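Local coordinates for pesticidial crystal protein CRY2AA (Bacillus thuringiensis serovar kurstaki, PDB 1I5P) that binds to midgut epithelial cells of dipteran and lepidopteran larvae and promotes their colloid-osmotic lysis, at residues Pro441-Asn445 with Gln507-Ile512; Asn425-Leu431 with Arg461-Val465. All coordinates share one frame; numbering follows the deposited sequence.

Contact 1: Pro441-Asn445 with Gln507-Ile512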
loop_
_atom_site.group_PDB
_atom_site.type_symbol
_atom_site.label_atom_id
_atom_site.label_comp_id
_atom_site.label_asym_id
_atom_site.label_seq_id
_atom_site.Cartn_x
_atom_site.Cartn_y
_atom_site.Cartn_z
ATOM N N PRO A 441 -21.577 2.876 -1.402
ATOM C CA PRO A 441 -20.175 3.238 -1.607
ATOM C C PRO A 441 -20.057 4.386 -2.594
ATOM O O PRO A 441 -20.848 4.485 -3.524
ATOM C CB PRO A 441 -19.571 1.949 -2.150
ATOM C CG PRO A 441 -20.375 0.902 -1.457
ATOM C CD PRO A 441 -21.775 1.439 -1.651
ATOM N N LEU A 442 -19.076 5.258 -2.390
ATOM C CA LEU A 442 -18.882 6.386 -3.297
ATOM C C LEU A 442 -18.204 5.954 -4.588
ATOM O O LEU A 442 -17.484 4.956 -4.612
ATOM C CB LEU A 442 -18.026 7.466 -2.635
ATOM C CG LEU A 442 -18.680 8.350 -1.579
ATOM C CD1 LEU A 442 -19.329 7.497 -0.511
ATOM C CD2 LEU A 442 -17.620 9.253 -0.976
ATOM N N HIS A 443 -18.446 6.698 -5.666
ATOM C CA HIS A 443 -17.806 6.386 -6.935
ATOM C C HIS A 443 -16.519 7.193 -6.990
ATOM O O HIS A 443 -16.211 7.937 -6.051
ATOM C CB HIS A 443 -18.726 6.723 -8.122
ATOM C CG HIS A 443 -19.084 8.172 -8.241
ATOM N ND1 HIS A 443 -18.187 9.131 -8.660
ATOM C CD2 HIS A 443 -20.253 8.820 -8.024
ATOM C CE1 HIS A 443 -18.789 10.307 -8.699
ATOM N NE2 HIS A 443 -20.043 10.146 -8.317
ATOM N N TYR A 444 -15.760 7.044 -8.073
ATOM C CA TYR A 444 -14.494 7.751 -8.230
ATOM C C TYR A 444 -14.650 9.257 -7.994
ATOM O O TYR A 444 -15.452 9.922 -8.652
ATOM C CB TYR A 444 -13.928 7.501 -9.627
ATOM C CG TYR A 444 -12.499 7.965 -9.805
ATOM C CD1 TYR A 444 -11.432 7.219 -9.292
ATOM C CD2 TYR A 444 -12.212 9.149 -10.486
ATOM C CE1 TYR A 444 -10.109 7.643 -9.457
ATOM C CE2 TYR A 444 -10.896 9.585 -10.656
ATOM C CZ TYR A 444 -9.850 8.823 -10.140
ATOM O OH TYR A 444 -8.554 9.241 -10.318
ATOM N N ASN A 445 -13.876 9.780 -7.044
ATOM C CA ASN A 445 -13.900 11.197 -6.702
ATOM C C ASN A 445 -15.288 11.775 -6.471
ATOM O O ASN A 445 -15.528 12.949 -6.748
ATOM C CB ASN A 445 -13.185 12.022 -7.781
ATOM C CG ASN A 445 -11.682 11.843 -7.747
ATOM O OD1 ASN A 445 -10.956 12.413 -8.565
ATOM N ND2 ASN A 445 -11.204 11.050 -6.795
ATOM N N GLN A 507 -17.534 9.164 -14.369
ATOM C CA GLN A 507 -17.134 9.001 -12.971
ATOM C C GLN A 507 -18.200 8.400 -12.063
ATOM O O GLN A 507 -17.867 7.717 -11.094
ATOM C CB GLN A 507 -16.656 10.336 -12.394
ATOM C CG GLN A 507 -15.354 10.822 -13.013
ATOM C CD GLN A 507 -14.926 12.180 -12.494
ATOM O OE1 GLN A 507 -14.067 12.286 -11.611
ATOM N NE2 GLN A 507 -15.525 13.230 -13.040
ATOM N N THR A 508 -19.475 8.633 -12.369
ATOM C CA THR A 508 -20.538 8.092 -11.529
ATOM C C THR A 508 -20.670 6.586 -11.689
ATOM O O THR A 508 -21.302 5.925 -10.865
ATOM C CB THR A 508 -21.903 8.717 -11.857
ATOM O OG1 THR A 508 -22.267 8.384 -13.202
ATOM C CG2 THR A 508 -21.849 10.228 -11.693
ATOM N N ARG A 509 -20.073 6.052 -12.753
ATOM C CA ARG A 509 -20.125 4.623 -13.022
ATOM C C ARG A 509 -18.742 3.990 -12.881
ATOM O O ARG A 509 -18.522 2.865 -13.320
ATOM C CB ARG A 509 -20.664 4.370 -14.435
ATOM C CG ARG A 509 -22.024 5.015 -14.737
ATOM C CD ARG A 509 -23.187 4.186 -14.221
ATOM N NE ARG A 509 -23.175 2.836 -14.779
ATOM C CZ ARG A 509 -23.403 2.544 -16.055
ATOM N NH1 ARG A 509 -23.672 3.508 -16.928
ATOM N NH2 ARG A 509 -23.341 1.283 -16.461
ATOM N N THR A 510 -17.811 4.709 -12.262
ATOM C CA THR A 510 -16.451 4.205 -12.070
ATOM C C THR A 510 -16.140 4.137 -10.580
ATOM O O THR A 510 -16.300 5.123 -9.863
ATOM C CB THR A 510 -15.412 5.118 -12.765
ATOM O OG1 THR A 510 -15.654 5.120 -14.178
ATOM C CG2 THR A 510 -13.992 4.624 -12.496
ATOM N N PHE A 511 -15.681 2.978 -10.120
ATOM C CA PHE A 511 -15.388 2.797 -8.703
ATOM C C PHE A 511 -14.003 2.245 -8.401
ATOM O O PHE A 511 -13.405 1.541 -9.207
ATOM C CB PHE A 511 -16.424 1.857 -8.069
ATOM C CG PHE A 511 -17.847 2.282 -8.288
ATOM C CD1 PHE A 511 -18.465 2.076 -9.518
ATOM C CD2 PHE A 511 -18.558 2.919 -7.276
ATOM C CE1 PHE A 511 -19.774 2.495 -9.739
ATOM C CE2 PHE A 511 -19.869 3.346 -7.486
ATOM C CZ PHE A 511 -20.478 3.134 -8.723
ATOM N N ILE A 512 -13.504 2.577 -7.217
ATOM C CA ILE A 512 -12.218 2.069 -6.775
ATOM C C ILE A 512 -12.565 0.738 -6.125
ATOM O O ILE A 512 -13.473 0.671 -5.304
ATOM C CB ILE A 512 -11.564 3.021 -5.755
ATOM C CG1 ILE A 512 -11.264 4.359 -6.438
ATOM C CG2 ILE A 512 -10.287 2.403 -5.197
ATOM C CD1 ILE A 512 -10.657 5.405 -5.528
HETATM O O HOH W 1 -14.929 4.715 -5.487
#
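His-443 inserts between Phe-511 and the short 3-10 turn at Gln-507 and Thr-508, with Gln-507 O running beside its CB, CG, ND1 and CE1 while Thr-508 lies against CD2 and NE2. The CB methylene sits over one face of the Phe-511 ring, 4.1 Å from the ring centroid, in a CH-pi contact. From there CG turns in between the backbone N and the carbonyl carbon (chi1 62°), which swings the imidazole over the turn. Thr-508 CA, which meets CD2, covers one ring face almost centrally, 3.6 Å from the His-443 centroid and 12° off the normal. ND1 donates a bent hydrogen bond to Tyr-444 O (2.8 Å), approaching from above that carbonyl plane. Gln-507 O is equally near ND1 but badly angled for a bond. At the far end NE2 rests against the methyl CG2 of Thr-508, the two side chains running alongside each other.

The backbone link is straighter: Tyr-444 N donates to Thr-510 O over 2.7 Å, at 165° at the hydrogen. A water accepts from Ile-512 N and donates to Leu-442 O (2.7 Å), bridging the two segments beyond that bond. The Tyr-444 ring is approached at its edge by Ile-512 CG1, 4.0 Å from CD1, and by Gln-507 OE1 on the CD2 side.

This is an interdomain contact, in which a loop of the beta-prism middle domain meets the lectin-like beta sandwich. The hydroxyl of Tyr-444 reaches further into that boundary, bonding to Ile-499 O. Behind the loop, Pro-441 and Leu-442 lean on helix 293-300; strand 510-513 pairs with strand 522-525, whose Leu-523 touches both Tyr-444 and Thr-510.

Contact 2: Asn425-Leu431 with Arg461-Val465; sequences NISGVPL and RAYLV
Leu-464 fills the hollow left by Gly-428, its directly facing partner in a non-hydrogen-bonded antiparallel pair. With no side chain on the glycine, the CA atoms of Gly-428 and Leu-464 come within 3.7 Å, and the methyl CD2 of Leu-464 folds over the strand to lie 3.5 Å from Ser-427 O. Ile-426 broadens this surface: its CG2 stands 4.4 Å from Leu-464 CB, and both side chains pack on Ile-311 of strand 308-321. On the other face, Ser-427, Val-429 and Val-465 all pack against Phe-300 of helix 293-300.

Two hydrogen-bonded pairs flank the glycine. Ser-427 and Val-465 exchange N-H...O bonds of 2.8 Å each way, as do Val-429 and Tyr-463. Strands 422-430 and 462-469 form part of a three-stranded antiparallel sheet, with 462-469 in the middle and 275-278 beyond it, within the beta prism of the middle domain.

Toward Leu-431 the bump is aromatic. The Tyr-463 ring runs beside Leu-431, pointing the same way: Leu-431 CA meets the ring edge in its plane, and CD1 touches CE1 of Tyr-463 at 3.9 Å. Leu-431 CG lies anti to the backbone N (chi1 -180°), which stretches the leucine along the ring towards its hydroxyl end, where Tyr-463 OH bonds to Gln-283 OE1. Beside them Pro-430 CA makes a CA-H...O contact with Arg-461 O (3.1 Å).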
loop_
_atom_site.group_PDB
_atom_site.type_symbol
_atom_site.label_atom_id
_atom_site.label_comp_id
_atom_site.label_asym_id
_atom_site.label_seq_id
_atom_site.Cartn_x
_atom_site.Cartn_y
_atom_site.Cartn_z
ATOM N N ASN A 425 -3.154 11.503 1.314
ATOM C CA ASN A 425 -4.554 11.898 1.352
ATOM C C ASN A 425 -5.060 11.920 2.780
ATOM O O ASN A 425 -4.505 11.263 3.662
ATOM C CB ASN A 425 -5.428 10.963 0.505
ATOM C CG ASN A 425 -6.778 11.589 0.150
ATOM O OD1 ASN A 425 -6.963 12.795 0.277
ATOM N ND2 ASN A 425 -7.716 10.770 -0.307
ATOM N N ILE A 426 -6.106 12.704 3.008
ATOM C CA ILE A 426 -6.721 12.805 4.321
ATOM C C ILE A 426 -8.222 12.665 4.123
ATOM O O ILE A 426 -8.775 13.118 3.121
ATOM C CB ILE A 426 -6.425 14.162 4.995
ATOM C CG1 ILE A 426 -4.930 14.261 5.324
ATOM C CG2 ILE A 426 -7.252 14.308 6.267
ATOM C CD1 ILE A 426 -4.497 15.622 5.832
ATOM N N SER A 427 -8.876 12.011 5.071
ATOM C CA SER A 427 -10.311 11.836 5.004
ATOM C C SER A 427 -10.810 11.908 6.432
ATOM O O SER A 427 -10.135 12.452 7.301
ATOM C CB SER A 427 -10.658 10.484 4.378
ATOM O OG SER A 427 -12.037 10.403 4.067
ATOM N N GLY A 428 -11.987 11.359 6.680
ATOM C CA GLY A 428 -12.524 11.393 8.025
ATOM C C GLY A 428 -13.955 10.915 8.061
ATOM O O GLY A 428 -14.573 10.685 7.018
ATOM N N VAL A 429 -14.478 10.754 9.271
ATOM C CA VAL A 429 -15.850 10.312 9.451
ATOM C C VAL A 429 -16.500 11.087 10.587
ATOM O O VAL A 429 -15.814 11.616 11.465
ATOM C CB VAL A 429 -15.931 8.801 9.780
ATOM C CG1 VAL A 429 -15.359 7.987 8.633
ATOM C CG2 VAL A 429 -15.177 8.499 11.069
ATOM N N PRO A 430 -17.836 11.202 10.562
ATOM C CA PRO A 430 -18.532 11.922 11.632
ATOM C C PRO A 430 -18.704 10.935 12.792
ATOM O O PRO A 430 -18.372 9.755 12.653
ATOM C CB PRO A 430 -19.863 12.275 10.983
ATOM C CG PRO A 430 -20.124 11.060 10.155
ATOM C CD PRO A 430 -18.771 10.865 9.476
ATOM N N LEU A 431 -19.236 11.397 13.920
ATOM C CA LEU A 431 -19.428 10.510 15.064
ATOM C C LEU A 431 -20.217 9.267 14.661
ATOM O O LEU A 431 -19.882 8.148 15.051
ATOM C CB LEU A 431 -20.154 11.236 16.200
ATOM C CG LEU A 431 -20.404 10.403 17.468
ATOM C CD1 LEU A 431 -19.078 9.944 18.057
ATOM C CD2 LEU A 431 -21.184 11.231 18.485
ATOM N N ARG A 461 -19.372 15.998 14.919
ATOM C CA ARG A 461 -17.942 15.805 15.085
ATOM C C ARG A 461 -17.300 15.270 13.813
ATOM O O ARG A 461 -17.946 14.604 13.007
ATOM C CB ARG A 461 -17.677 14.822 16.228
ATOM C CG ARG A 461 -18.054 15.333 17.615
ATOM C CD ARG A 461 -17.041 16.337 18.121
ATOM N NE ARG A 461 -17.272 16.708 19.514
ATOM C CZ ARG A 461 -18.209 17.553 19.927
ATOM N NH1 ARG A 461 -19.021 18.133 19.055
ATOM N NH2 ARG A 461 -18.326 17.823 21.219
ATOM N N ALA A 462 -16.019 15.578 13.643
ATOM C CA ALA A 462 -15.259 15.112 12.495
ATOM C C ALA A 462 -14.009 14.419 13.021
ATOM O O ALA A 462 -13.224 15.023 13.745
ATOM C CB ALA A 462 -14.871 16.285 11.602
ATOM N N TYR A 463 -13.845 13.148 12.671
ATOM C CA TYR A 463 -12.680 12.377 13.084
ATOM C C TYR A 463 -11.924 12.010 11.814
ATOM O O TYR A 463 -12.392 11.209 11.009
ATOM C CB TYR A 463 -13.122 11.130 13.852
ATOM C CG TYR A 463 -13.900 11.473 15.106
ATOM C CD1 TYR A 463 -15.286 11.300 15.168
ATOM C CD2 TYR A 463 -13.251 12.003 16.220
ATOM C CE1 TYR A 463 -16.005 11.651 16.319
ATOM C CE2 TYR A 463 -13.955 12.358 17.370
ATOM C CZ TYR A 463 -15.328 12.180 17.416
ATOM O OH TYR A 463 -16.003 12.535 18.565
ATOM N N LEU A 464 -10.752 12.611 11.646
ATOM C CA LEU A 464 -9.941 12.420 10.453
ATOM C C LEU A 464 -9.178 11.113 10.342
ATOM O O LEU A 464 -8.835 10.473 11.342
ATOM C CB LEU A 464 -8.972 13.593 10.301
ATOM C CG LEU A 464 -9.639 14.963 10.438
ATOM C CD1 LEU A 464 -8.630 16.058 10.152
ATOM C CD2 LEU A 464 -10.823 15.060 9.484
ATOM N N VAL A 465 -8.919 10.743 9.094
ATOM C CA VAL A 465 -8.205 9.530 8.740
ATOM C C VAL A 465 -7.044 9.920 7.831
ATOM O O VAL A 465 -7.240 10.615 6.831
ATOM C CB VAL A 465 -9.140 8.563 7.970
ATOM C CG1 VAL A 465 -8.347 7.387 7.397
ATOM C CG2 VAL A 465 -10.259 8.080 8.892
#

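Along the chain the four segments alternate: 425-431, 441-445, 461-465, then 507-512. The first and third pair within the beta prism as contact 2, while the connection between their strands supplies the loop that reaches out to the C-terminal sandwich in contact 1. The centres lie 19 Å apart and the nearest atoms about 7 Å, so the contacts do not touch. Helix 293-300 is their common neighbour, packing on the contact 2 sheet at Phe-300 and on the contact 1 loop through Pro-294, Phe-295, Ser-298 and Leu-299. One contact thus belongs to the middle domain's interior, the other to its junction with the next domain.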